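Local coordinates for MaoC family protein (Mycobacterium tuberculosis H37Rv, PDB 3KHP) that probably dehydrates 3-hydroxyacyl thioesters, as a double-hotdog protein of the MaoC and hydratase 2 family, at residues G231-Y235 with I257-F261; G281-T287 with L301-E307. All blocks are in the same frame, centred on the assembly; numbering follows the deposited sequence.

Contact 1 (G231-Y235 with I257-F261); sequences GLCTY and IAARF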
ATOM      1  N   GLY A 231      11.666  -8.198   5.695  1.00 14.37           N
ATOM      2  CA  GLY A 231      11.529  -9.567   6.207  1.00 13.97           C
ATOM      3  C   GLY A 231      10.072  -9.937   6.564  1.00 14.32           C
ATOM      4  O   GLY A 231       9.590 -11.048   6.272  1.00 13.20           O
ATOM      5  N   LEU A 232       9.368  -9.012   7.190  1.00 13.79           N
ATOM      6  CA  LEU A 232       7.985  -9.268   7.538  1.00 14.64           C
ATOM      7  C   LEU A 232       7.088  -9.384   6.291  1.00 15.24           C
ATOM      8  O   LEU A 232       6.031 -10.025   6.359  1.00 15.18           O
ATOM      9  CB  LEU A 232       7.477  -8.230   8.527  1.00 14.00           C
ATOM     10  CG  LEU A 232       8.109  -8.399   9.940  1.00 12.99           C
ATOM     11  CD1 LEU A 232       7.642  -7.296  10.858  1.00  9.66           C
ATOM     12  CD2 LEU A 232       7.806  -9.827  10.543  1.00 12.20           C
ATOM     13  N   CYS A 233       7.516  -8.804   5.160  1.00 14.86           N
ATOM     14  CA  CYS A 233       6.735  -8.927   3.948  1.00 14.63           C
ATOM     15  C   CYS A 233       6.860 -10.366   3.435  1.00 15.41           C
ATOM     16  O   CYS A 233       5.853 -11.017   3.177  1.00 16.24           O
ATOM     17  CB  CYS A 233       7.168  -7.930   2.903  1.00 13.96           C
ATOM     18  SG  CYS A 233       6.227  -8.068   1.385  1.00 13.05           S
ATOM     19  N   THR A 234       8.094 -10.856   3.336  1.00 14.79           N
ATOM     20  CA  THR A 234       8.376 -12.252   3.067  1.00 14.73           C
ATOM     21  C   THR A 234       7.569 -13.201   3.954  1.00 15.31           C
ATOM     22  O   THR A 234       7.000 -14.191   3.489  1.00 16.43           O
ATOM     23  CB  THR A 234       9.881 -12.539   3.255  1.00 14.26           C
ATOM     24  OG1 THR A 234      10.630 -11.706   2.363  1.00 13.84           O
ATOM     25  CG2 THR A 234      10.225 -13.926   2.957  1.00 11.84           C
ATOM     26  N   TYR A 235       7.534 -12.903   5.234  1.00 15.57           N
ATOM     27  CA  TYR A 235       6.785 -13.681   6.203  1.00 15.93           C
ATOM     28  C   TYR A 235       5.272 -13.670   5.902  1.00 16.30           C
ATOM     29  O   TYR A 235       4.626 -14.701   5.931  1.00 16.25           O
ATOM     30  CB  TYR A 235       7.051 -13.095   7.558  1.00 15.49           C
ATOM     31  CG  TYR A 235       6.448 -13.744   8.765  1.00 15.36           C
ATOM     32  CD1 TYR A 235       6.995 -14.915   9.305  1.00 15.42           C
ATOM     33  CD2 TYR A 235       5.423 -13.119   9.457  1.00 13.93           C
ATOM     34  CE1 TYR A 235       6.482 -15.474  10.475  1.00 13.18           C
ATOM     35  CE2 TYR A 235       4.910 -13.671  10.617  1.00 14.59           C
ATOM     36  CZ  TYR A 235       5.456 -14.842  11.127  1.00 14.53           C
ATOM     37  OH  TYR A 235       4.974 -15.349  12.335  1.00 15.82           O
ATOM     38  N   ILE A 257       2.183 -19.318  13.367  1.00 18.36           N
ATOM     39  CA  ILE A 257       3.254 -19.405  12.367  1.00 18.55           C
ATOM     40  C   ILE A 257       4.560 -18.852  12.960  1.00 18.72           C
ATOM     41  O   ILE A 257       4.569 -17.772  13.518  1.00 18.44           O
ATOM     42  CB  ILE A 257       2.972 -18.511  11.143  1.00 18.75           C
ATOM     43  CG1 ILE A 257       1.608 -18.828  10.517  1.00 18.42           C
ATOM     44  CG2 ILE A 257       4.105 -18.616  10.106  1.00 18.04           C
ATOM     45  CD1 ILE A 257       1.095 -17.707   9.564  1.00 17.54           C
ATOM     46  N   ALA A 258       5.658 -19.563  12.773  1.00 18.14           N
ATOM     47  CA  ALA A 258       6.951 -19.146  13.251  1.00 18.86           C
ATOM     48  C   ALA A 258       7.950 -19.436  12.184  1.00 18.66           C
ATOM     49  O   ALA A 258       7.865 -20.488  11.514  1.00 19.32           O
ATOM     50  CB  ALA A 258       7.370 -19.935  14.606  1.00 18.69           C
ATOM     51  N   ALA A 259       8.917 -18.538  12.022  1.00 17.60           N
ATOM     52  CA  ALA A 259      10.008 -18.806  11.113  1.00 17.93           C
ATOM     53  C   ALA A 259      11.256 -17.989  11.457  1.00 18.06           C
ATOM     54  O   ALA A 259      11.163 -16.954  12.107  1.00 17.72           O
ATOM     55  CB  ALA A 259       9.581 -18.554   9.680  1.00 16.67           C
ATOM     56  N   ARG A 260      12.388 -18.481  10.981  1.00 18.35           N
ATOM     57  CA  ARG A 260      13.684 -17.832  11.111  1.00 20.06           C
ATOM     58  C   ARG A 260      14.121 -17.166   9.800  1.00 20.18           C
ATOM     59  O   ARG A 260      14.082 -17.793   8.765  1.00 19.79           O
ATOM     60  CB  ARG A 260      14.731 -18.862  11.525  1.00 20.22           C
ATOM     61  CG  ARG A 260      16.112 -18.263  11.848  1.00 23.91           C
ATOM     62  CD  ARG A 260      16.936 -19.206  12.757  1.00 25.34           C
ATOM     63  NE  ARG A 260      17.149 -20.514  12.156  1.00 27.06           N
ATOM     64  CZ  ARG A 260      18.135 -20.836  11.314  1.00 28.61           C
ATOM     65  NH1 ARG A 260      19.029 -19.942  10.928  1.00 30.35           N
ATOM     66  NH2 ARG A 260      18.231 -22.077  10.855  1.00 28.36           N
ATOM     67  N   PHE A 261      14.536 -15.901   9.861  1.00 20.78           N
ATOM     68  CA  PHE A 261      14.982 -15.163   8.691  1.00 21.64           C
ATOM     69  C   PHE A 261      16.442 -15.415   8.396  1.00 22.37           C
ATOM     70  O   PHE A 261      17.298 -14.967   9.155  1.00 22.51           O
ATOM     71  CB  PHE A 261      14.756 -13.665   8.902  1.00 21.74           C
ATOM     72  CG  PHE A 261      13.331 -13.322   9.159  1.00 20.63           C
ATOM     73  CD1 PHE A 261      12.468 -13.090   8.106  1.00 19.72           C
ATOM     74  CD2 PHE A 261      12.843 -13.285  10.438  1.00 20.03           C
ATOM     75  CE1 PHE A 261      11.164 -12.796   8.332  1.00 20.95           C
ATOM     76  CE2 PHE A 261      11.526 -12.980  10.681  1.00 20.09           C
ATOM     77  CZ  PHE A 261      10.678 -12.746   9.629  1.00 20.69           C
TER

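Contact 2 (G281-T287 with L301-E307); sequences GRAVFRT and LDDGAVE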
ATOM      1  N   GLY A 281      -2.986 -31.115  12.148  1.00 34.09           N
ATOM      2  CA  GLY A 281      -2.984 -29.741  12.622  1.00 32.63           C
ATOM      3  C   GLY A 281      -1.612 -29.089  12.745  1.00 30.85           C
ATOM      4  O   GLY A 281      -1.513 -28.023  13.308  1.00 29.99           O
ATOM      5  N   ARG A 282      -0.576 -29.723  12.208  1.00 29.29           N
ATOM      6  CA  ARG A 282       0.781 -29.235  12.344  1.00 29.58           C
ATOM      7  C   ARG A 282       1.527 -29.417  11.065  1.00 27.86           C
ATOM      8  O   ARG A 282       1.363 -30.422  10.378  1.00 27.63           O
ATOM      9  CB  ARG A 282       1.578 -30.003  13.404  1.00 30.31           C
ATOM     10  CG  ARG A 282       1.009 -30.007  14.798  1.00 33.90           C
ATOM     11  CD  ARG A 282       1.658 -28.967  15.656  1.00 41.13           C
ATOM     12  NE  ARG A 282       1.226 -29.046  17.065  1.00 46.10           N
ATOM     13  CZ  ARG A 282       0.015 -28.700  17.511  1.00 48.73           C
ATOM     14  NH1 ARG A 282      -0.927 -28.254  16.682  1.00 49.57           N
ATOM     15  NH2 ARG A 282      -0.259 -28.800  18.803  1.00 50.20           N
ATOM     16  N   ALA A 283       2.406 -28.476  10.768  1.00 26.11           N
ATOM     17  CA  ALA A 283       3.256 -28.632   9.616  1.00 24.83           C
ATOM     18  C   ALA A 283       4.542 -27.868   9.838  1.00 23.70           C
ATOM     19  O   ALA A 283       4.617 -27.044  10.745  1.00 22.76           O
ATOM     20  CB  ALA A 283       2.540 -28.123   8.366  1.00 24.86           C
ATOM     21  N   VAL A 284       5.528 -28.134   8.981  1.00 22.45           N
ATOM     22  CA  VAL A 284       6.755 -27.388   8.968  1.00 22.38           C
ATOM     23  C   VAL A 284       6.988 -26.879   7.568  1.00 22.39           C
ATOM     24  O   VAL A 284       6.421 -27.418   6.622  1.00 23.17           O
ATOM     25  CB  VAL A 284       7.972 -28.231   9.474  1.00 22.16           C
ATOM     26  CG1 VAL A 284       7.787 -28.575  10.940  1.00 21.79           C
ATOM     27  CG2 VAL A 284       8.186 -29.499   8.629  1.00 20.78           C
ATOM     28  N   PHE A 285       7.811 -25.844   7.430  1.00 21.37           N
ATOM     29  CA  PHE A 285       8.066 -25.266   6.117  1.00 21.11           C
ATOM     30  C   PHE A 285       9.360 -24.487   5.978  1.00 21.22           C
ATOM     31  O   PHE A 285       9.992 -24.105   6.946  1.00 20.73           O
ATOM     32  CB  PHE A 285       6.889 -24.356   5.693  1.00 20.51           C
ATOM     33  CG  PHE A 285       6.851 -23.032   6.416  1.00 18.51           C
ATOM     34  CD1 PHE A 285       7.437 -21.903   5.852  1.00 17.48           C
ATOM     35  CD2 PHE A 285       6.268 -22.919   7.668  1.00 15.57           C
ATOM     36  CE1 PHE A 285       7.407 -20.673   6.511  1.00 16.37           C
ATOM     37  CE2 PHE A 285       6.243 -21.709   8.332  1.00 16.18           C
ATOM     38  CZ  PHE A 285       6.814 -20.578   7.760  1.00 16.72           C
ATOM     39  N   ARG A 286       9.730 -24.252   4.730  1.00 22.23           N
ATOM     40  CA  ARG A 286      10.715 -23.251   4.389  1.00 23.26           C
ATOM     41  C   ARG A 286      10.188 -22.424   3.255  1.00 22.67           C
ATOM     42  O   ARG A 286       9.351 -22.883   2.482  1.00 21.45           O
ATOM     43  CB  ARG A 286      12.014 -23.877   3.920  1.00 23.64           C
ATOM     44  CG  ARG A 286      12.727 -24.653   4.959  1.00 28.46           C
ATOM     45  CD  ARG A 286      14.171 -24.993   4.514  1.00 33.07           C
ATOM     46  NE  ARG A 286      14.257 -26.356   4.037  1.00 38.19           N
ATOM     47  CZ  ARG A 286      14.613 -27.413   4.769  1.00 41.12           C
ATOM     48  NH1 ARG A 286      14.954 -27.303   6.049  1.00 41.72           N
ATOM     49  NH2 ARG A 286      14.626 -28.603   4.198  1.00 41.17           N
ATOM     50  N   THR A 287      10.730 -21.215   3.138  1.00 22.44           N
ATOM     51  CA  THR A 287      10.562 -20.412   1.936  1.00 21.73           C
ATOM     52  C   THR A 287      11.924 -20.181   1.297  1.00 22.08           C
ATOM     53  O   THR A 287      12.870 -19.924   2.001  1.00 21.89           O
ATOM     54  CB  THR A 287       9.862 -19.128   2.286  1.00 21.15           C
ATOM     55  OG1 THR A 287       8.634 -19.468   2.949  1.00 19.35           O
ATOM     56  CG2 THR A 287       9.572 -18.317   1.047  1.00 18.73           C
ATOM     57  N   LEU A 301      13.483 -18.210   4.483  1.00 18.92           N
ATOM     58  CA  LEU A 301      12.816 -18.517   5.760  1.00 19.26           C
ATOM     59  C   LEU A 301      13.050 -19.979   6.050  1.00 19.66           C
ATOM     60  O   LEU A 301      12.803 -20.841   5.197  1.00 20.68           O
ATOM     61  CB  LEU A 301      11.297 -18.305   5.747  1.00 18.59           C
ATOM     62  CG  LEU A 301      10.713 -16.923   5.465  1.00 19.88           C
ATOM     63  CD1 LEU A 301       9.169 -17.025   5.465  1.00 17.76           C
ATOM     64  CD2 LEU A 301      11.224 -15.865   6.482  1.00 18.29           C
ATOM     65  N   ASP A 302      13.504 -20.258   7.258  1.00 19.89           N
ATOM     66  CA  ASP A 302      13.851 -21.593   7.656  1.00 20.19           C
ATOM     67  C   ASP A 302      13.139 -21.848   8.962  1.00 19.76           C
ATOM     68  O   ASP A 302      12.568 -20.933   9.572  1.00 17.39           O
ATOM     69  CB  ASP A 302      15.368 -21.738   7.809  1.00 20.73           C
ATOM     70  CG  ASP A 302      15.882 -23.173   7.502  1.00 23.55           C
ATOM     71  OD1 ASP A 302      15.119 -24.137   7.633  1.00 26.39           O
ATOM     72  OD2 ASP A 302      17.077 -23.337   7.170  1.00 27.29           O
ATOM     73  N   ASP A 303      13.179 -23.110   9.361  1.00 19.68           N
ATOM     74  CA  ASP A 303      12.588 -23.566  10.594  1.00 21.11           C
ATOM     75  C   ASP A 303      11.144 -23.144  10.748  1.00 20.66           C
ATOM     76  O   ASP A 303      10.687 -22.839  11.840  1.00 20.93           O
ATOM     77  CB  ASP A 303      13.429 -23.096  11.770  1.00 21.91           C
ATOM     78  CG  ASP A 303      14.874 -23.610  11.698  1.00 24.26           C
ATOM     79  OD1 ASP A 303      15.138 -24.740  11.225  1.00 28.35           O
ATOM     80  OD2 ASP A 303      15.749 -22.871  12.139  1.00 28.10           O
ATOM     81  N   GLY A 304      10.400 -23.176   9.656  1.00 20.93           N
ATOM     82  CA  GLY A 304       8.990 -22.803   9.693  1.00 20.89           C
ATOM     83  C   GLY A 304       8.157 -23.847  10.392  1.00 21.03           C
ATOM     84  O   GLY A 304       8.357 -25.029  10.178  1.00 20.66           O
ATOM     85  N   ALA A 305       7.218 -23.396  11.218  1.00 21.27           N
ATOM     86  CA  ALA A 305       6.348 -24.265  11.995  1.00 22.23           C
ATOM     87  C   ALA A 305       4.967 -23.658  11.970  1.00 22.84           C
ATOM     88  O   ALA A 305       4.822 -22.442  12.126  1.00 23.39           O
ATOM     89  CB  ALA A 305       6.864 -24.370  13.451  1.00 21.41           C
ATOM     90  N   VAL A 306       3.953 -24.482  11.752  1.00 23.31           N
ATOM     91  CA  VAL A 306       2.611 -23.984  11.572  1.00 24.13           C
ATOM     92  C   VAL A 306       1.671 -24.846  12.360  1.00 24.85           C
ATOM     93  O   VAL A 306       1.774 -26.061  12.334  1.00 24.92           O
ATOM     94  CB  VAL A 306       2.108 -24.085  10.088  1.00 24.03           C
ATOM     95  CG1 VAL A 306       0.951 -23.140   9.869  1.00 23.46           C
ATOM     96  CG2 VAL A 306       3.160 -23.815   9.119  1.00 24.35           C
ATOM     97  N   GLU A 307       0.732 -24.215  13.024  1.00 26.32           N
ATOM     98  CA  GLU A 307      -0.389 -24.920  13.617  1.00 27.80           C
ATOM     99  C   GLU A 307      -1.637 -24.429  12.901  1.00 28.52           C
ATOM    100  O   GLU A 307      -1.773 -23.237  12.609  1.00 27.59           O
ATOM    101  CB  GLU A 307      -0.482 -24.663  15.120  1.00 27.64           C
ATOM    102  CG  GLU A 307       0.712 -25.214  15.887  1.00 28.47           C
ATOM    103  CD  GLU A 307       0.777 -24.761  17.323  1.00 29.04           C
ATOM    104  OE1 GLU A 307      -0.272 -24.561  17.962  1.00 29.77           O
ATOM    105  OE2 GLU A 307       1.904 -24.585  17.817  1.00 31.94           O
TER

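Contact 1 (G231-Y235 with I257-F261)
Ile257 gives its backbone carbonyl to the phenol of Tyr235. Tyr235 OH donates to Ile257 O at 2.7 Å. The C=O...OH angle is 126°, and the hydroxyl sits well above the carbonyl plane, away from the lone-pair directions. The side chain of Ile257 joins the same contact: its CG2 branch packs 4.0 Å from Tyr235 CE1. Ala259 turns its methyl toward the helix. Its backbone N lies at the edge of the Tyr235 ring, near the ring plane, and Ala259 CB is 4.4 Å from Tyr235 CE1. Tyr235 spans this gap because its CG is anti to the backbone N (chi1 -177°), which sends the ring off the helix, slantwise, toward the Ile257 end of the strand. Phe261 sets its ring against the first turn of helix 231-245, at Gly231. The edge of the ring meets the backbone: Phe261 CE1 is 3.1 Å from Gly231 O, close to the ring plane. That carbonyl also accepts the helical bond from Tyr235 N. Phe261 CZ touches Tyr235 CB at 4.2 Å, again at the ring edge. Leu232 CD2 approaches the same CZ obliquely. Gln104 and Ile106 of strand 103-108 also touch Tyr235. The contact is thus mostly apolar, but two backbone carbonyls, one from each segment, meet aromatic side chains. One takes the buried hydroxyl; the other faces the slightly positive edge of a ring. The hydroxyl bond fixes the far end of the tyrosine and ties the start of helix 231-245 to the sheet it packs on, as in a hotdog fold.

Contact 2 (G281-T287 with L301-E307)
Phe285 lies against Gly304 in the middle of this antiparallel pair. Its CG stands between the backbone N and the carbonyl carbon (chi1 75°), which swings the ring across to the neighbouring strand. One face of the ring covers the glycine in a CH-pi contact, with Gly304 CA 3.5 Å from the Phe285 ring centroid. Gly304 has no side chain, so the ring lies directly on its CA. Val306 CG2 meets Phe285 CD2 obliquely at 3.5 Å, and Leu301 CD1 comes to the ring edge. Thr287 and Leu301 extend together from their strands, flank to flank. Thr287 OG1 is 3.5 Å from Leu301 CD1 but bonds to Thr273. Leu242 and Ala238 of helix 231-245 cover this face.

Arg282 and Glu307 run side by side on the other face. The arginine bends at chi2 (-98°), so its guanidinium lies over the glutamate chain, with Arg282 NH1 3.5 Å from Glu307 CG. The salt bridge to OE1 is long and out of plane, a matter of charge alone. The stronger partner of Glu307 OE1 is Arg107, in a salt bridge. Arg286 bends at chi3 and forms a salt bridge, its NH1 3.5 Å from Asp302 OD1. That oxygen lies at the guanidinium edge, although the two planes are nearly perpendicular (89°). Arg286 also makes a cation-pi contact with Phe181. Asp302 OD1 also accepts a bond from Asp303 N at 2.8 Å, on the anti side of the carboxylate, which holds the corner of the chain.

Backbone bonds pair Ala283 with Val306, Phe285 with Gly304 and Thr287 with Leu301. The register slips by one between the last two pairs. This is a beta hairpin with a beta bulge, set in the curved antiparallel sheet that wraps a long helix in the hotdog fold.

Overall arrangement
Contact 1 lies near the centre of the chain and joins helix to sheet. Contact 2 lies farther out and joins two strands of the same sheet. Their centres are about 10 Å apart, and strands 254-261 and 298-308 are neighbours. Contact 1 relies on aromatic and aliphatic packing with a single cross-contact hydrogen bond. Contact 2 is built on regular backbone bonding, with charged pairs at partly exposed or exposed positions toward its ends. The two meet directly. Arg260 bridges to Asp303, while Phe261 packs on Leu301. Helix 231-245 serves both: its start forms contact 1, and further along it lies over the Phe285 and Leu301 face of contact 2.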